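Local coordinates for putative iron-regulated protein A (Parabacteroides distasonis ATCC 8503, PDB 4ECG) that is an imelysin-like protein that binds calcium ions and is a putative metallopeptidase, its physiological role being unestablished, at residues D63-S68 and N72-A77. Sequence-based numbering, arbitrary orientation.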
ATOM      1  N   ASP A  63      18.348  12.656   7.558  1.00 45.32           N
ATOM      2  CA  ASP A  63      19.378  13.056   8.544  1.00 49.00           C
ATOM      3  C   ASP A  63      20.370  14.050   7.986  1.00 50.14           C
ATOM      4  O   ASP A  63      20.794  14.974   8.671  1.00 50.30           O
ATOM      5  CB  ASP A  63      20.197  11.861   9.001  1.00 52.27           C
ATOM      6  CG  ASP A  63      19.496  11.029  10.103  1.00 61.01           C
ATOM      7  OD1 ASP A  63      18.444  11.489  10.627  1.00 56.47           O
ATOM      8  OD2 ASP A  63      20.035   9.925  10.431  1.00 63.11           O
ATOM      9  N   LYS A  64      20.800  13.813   6.755  1.00 50.92           N
ATOM     10  CA  LYS A  64      21.791  14.664   6.110  1.00 50.29           C
ATOM     11  C   LYS A  64      21.176  16.062   5.888  1.00 47.15           C
ATOM     12  O   LYS A  64      21.806  17.089   6.155  1.00 45.05           O
ATOM     13  CB  LYS A  64      22.232  13.986   4.818  1.00 52.81           C
ATOM     14  CG  LYS A  64      22.986  14.833   3.831  1.00 54.80           C
ATOM     15  CD  LYS A  64      23.314  13.992   2.573  1.00 58.56           C
ATOM     16  CE  LYS A  64      24.391  14.663   1.714  1.00 62.16           C
ATOM     17  NZ  LYS A  64      24.894  13.799   0.638  1.00 65.64           N
ATOM     18  N   PHE A  65      19.928  16.105   5.423  1.00 45.95           N
ATOM     19  CA  PHE A  65      19.207  17.380   5.400  1.00 44.67           C
ATOM     20  C   PHE A  65      19.051  18.051   6.775  1.00 45.09           C
ATOM     21  O   PHE A  65      19.315  19.250   6.919  1.00 47.66           O
ATOM     22  CB  PHE A  65      17.808  17.239   4.822  1.00 43.14           C
ATOM     23  CG  PHE A  65      16.962  18.464   5.023  1.00 43.04           C
ATOM     24  CD1 PHE A  65      17.299  19.648   4.427  1.00 44.13           C
ATOM     25  CD2 PHE A  65      15.844  18.439   5.823  1.00 44.36           C
ATOM     26  CE1 PHE A  65      16.561  20.818   4.645  1.00 45.95           C
ATOM     27  CE2 PHE A  65      15.072  19.576   6.005  1.00 43.34           C
ATOM     28  CZ  PHE A  65      15.425  20.771   5.411  1.00 44.89           C
ATOM     29  N   ILE A  66      18.588  17.328   7.784  1.00 43.79           N
ATOM     30  CA  ILE A  66      18.428  17.967   9.102  1.00 44.03           C
ATOM     31  C   ILE A  66      19.722  18.634   9.538  1.00 45.89           C
ATOM     32  O   ILE A  66      19.713  19.815   9.897  1.00 47.65           O
ATOM     33  CB  ILE A  66      17.864  17.019  10.165  1.00 45.07           C
ATOM     34  CG1 ILE A  66      16.386  16.758   9.810  1.00 44.03           C
ATOM     35  CG2 ILE A  66      18.006  17.641  11.553  1.00 42.97           C
ATOM     36  CD1 ILE A  66      15.723  15.622  10.588  1.00 42.03           C
ATOM     37  N   ALA A  67      20.842  17.924   9.388  1.00 46.96           N
ATOM     38  CA  ALA A  67      22.184  18.428   9.730  1.00 47.57           C
ATOM     39  C   ALA A  67      22.628  19.685   8.958  1.00 49.95           C
ATOM     40  O   ALA A  67      23.413  20.489   9.503  1.00 49.85           O
ATOM     41  CB  ALA A  67      23.256  17.306   9.639  1.00 44.21           C
ATOM     42  N   SER A  68      22.129  19.911   7.735  1.00 50.09           N
ATOM     43  CA  SER A  68      22.749  20.985   6.851  1.00 49.04           C
ATOM     44  C   SER A  68      21.896  22.181   6.516  1.00 48.19           C
ATOM     45  O   SER A  68      22.405  23.277   6.312  1.00 50.04           O
ATOM     46  CB  SER A  68      23.084  20.390   5.483  1.00 51.19           C
ATOM     47  OG  SER A  68      21.876  19.929   4.856  1.00 49.74           O
ATOM     48  N   ASN A  72      19.582  21.122  -1.779  1.00 52.44           N
ATOM     49  CA  ASN A  72      19.851  19.881  -2.501  1.00 56.16           C
ATOM     50  C   ASN A  72      19.595  18.628  -1.644  1.00 55.70           C
ATOM     51  O   ASN A  72      19.020  17.639  -2.162  1.00 55.86           O
ATOM     52  CB  ASN A  72      21.275  19.849  -3.118  1.00 60.87           C
ATOM     53  CG  ASN A  72      21.499  20.961  -4.137  1.00 62.14           C
ATOM     54  OD1 ASN A  72      20.558  21.499  -4.707  1.00 63.27           O
ATOM     55  ND2 ASN A  72      22.738  21.330  -4.332  1.00 60.46           N
ATOM     56  N   ASP A  73      19.957  18.705  -0.345  1.00 51.79           N
ATOM     57  CA  ASP A  73      19.748  17.602   0.603  1.00 50.49           C
ATOM     58  C   ASP A  73      18.250  17.359   0.835  1.00 46.17           C
ATOM     59  O   ASP A  73      17.828  16.228   0.970  1.00 42.49           O
ATOM     60  CB  ASP A  73      20.471  17.853   1.937  1.00 52.64           C
ATOM     61  CG  ASP A  73      21.984  17.839   1.798  1.00 59.75           C
ATOM     62  OD1 ASP A  73      22.518  17.505   0.713  1.00 65.32           O
ATOM     63  OD2 ASP A  73      22.665  18.170   2.782  1.00 66.25           O
ATOM     64  N   LEU A  74      17.477  18.435   0.860  1.00 43.97           N
ATOM     65  CA  LEU A  74      16.042  18.371   0.933  1.00 44.05           C
ATOM     66  C   LEU A  74      15.453  17.677  -0.292  1.00 47.03           C
ATOM     67  O   LEU A  74      14.687  16.709  -0.134  1.00 46.71           O
ATOM     68  CB  LEU A  74      15.429  19.772   1.056  1.00 44.04           C
ATOM     69  CG  LEU A  74      13.876  19.813   1.244  1.00 43.33           C
ATOM     70  CD1 LEU A  74      13.312  18.986   2.410  1.00 43.92           C
ATOM     71  CD2 LEU A  74      13.387  21.219   1.422  1.00 41.54           C
ATOM     72  N   ALA A  75      15.792  18.177  -1.486  1.00 47.06           N
ATOM     73  CA  ALA A  75      15.355  17.538  -2.750  1.00 48.31           C
ATOM     74  C   ALA A  75      15.660  16.051  -2.728  1.00 47.91           C
ATOM     75  O   ALA A  75      14.787  15.245  -3.136  1.00 47.55           O
ATOM     76  CB  ALA A  75      15.992  18.211  -3.994  1.00 45.13           C
ATOM     77  N   ASP A  76      16.864  15.678  -2.237  1.00 49.81           N
ATOM     78  CA  ASP A  76      17.264  14.234  -2.129  1.00 51.12           C
ATOM     79  C   ASP A  76      16.400  13.459  -1.108  1.00 51.23           C
ATOM     80  O   ASP A  76      16.045  12.291  -1.342  1.00 49.28           O
ATOM     81  CB  ASP A  76      18.741  14.044  -1.753  1.00 58.19           C
ATOM     82  CG  ASP A  76      19.736  14.377  -2.903  1.00 64.61           C
ATOM     83  OD1 ASP A  76      19.308  14.640  -4.059  1.00 71.13           O
ATOM     84  OD2 ASP A  76      20.968  14.351  -2.627  1.00 64.19           O
ATOM     85  N   ALA A  77      16.057  14.113  -0.003  1.00 47.79           N
ATOM     86  CA  ALA A  77      15.181  13.504   0.999  1.00 48.44           C
ATOM     87  C   ALA A  77      13.790  13.270   0.409  1.00 46.24           C
ATOM     88  O   ALA A  77      13.195  12.193   0.573  1.00 43.49           O
ATOM     89  CB  ALA A  77      15.102  14.354   2.240  1.00 41.55           C
TER
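Phe65 and Asp73 bring the two backbones closest, their CA atoms 4.8 Å apart, where the last turns of helix 29-68 meet the start of helix 71-89. The short axes approach to 8.4 Å at 156° between N-to-C directions, the near-antiparallel geometry of a helical hairpin with a tight connection. Asp73 points from its helix at the other, and its CB rests 3.7 Å from Phe65 CA. Its carboxylate reaches the end of the first helix, where Ser68 OG lies 2.8 Å from Asp73 OD2. That hydroxyl is also 3.1 Å from Lys64 O, one turn back, so its single proton has two candidate acceptors. Lys64 has CG anti to the backbone N (chi1 165°) and an extended chain; its side chain crosses that of Asp73 at about a right angle, the aliphatic part passing alongside the carboxylate. CE is 3.5 Å from Asp73 OD1, whereas NZ stays 4.4 Å from that oxygen, too far for a salt bridge, though the opposite charges probably still attract. On the buried side, Phe65 and Leu74 run side by side in the same direction. Leu74 CD1 sits over the ring centre of Phe65, 4.1 Å from the centroid and 12° off the normal, a CH-pi contact. The linker adds bonds from Ser70 N to Ser68 OG and from Asp73 N to Ser70 OG. Beyond the hairpin, Phe65 packs on Leu174 of helix 171-196, while Leu164, in the calcium-binding loop of Asp163 and Glu165, touches both Phe65 and Leu74.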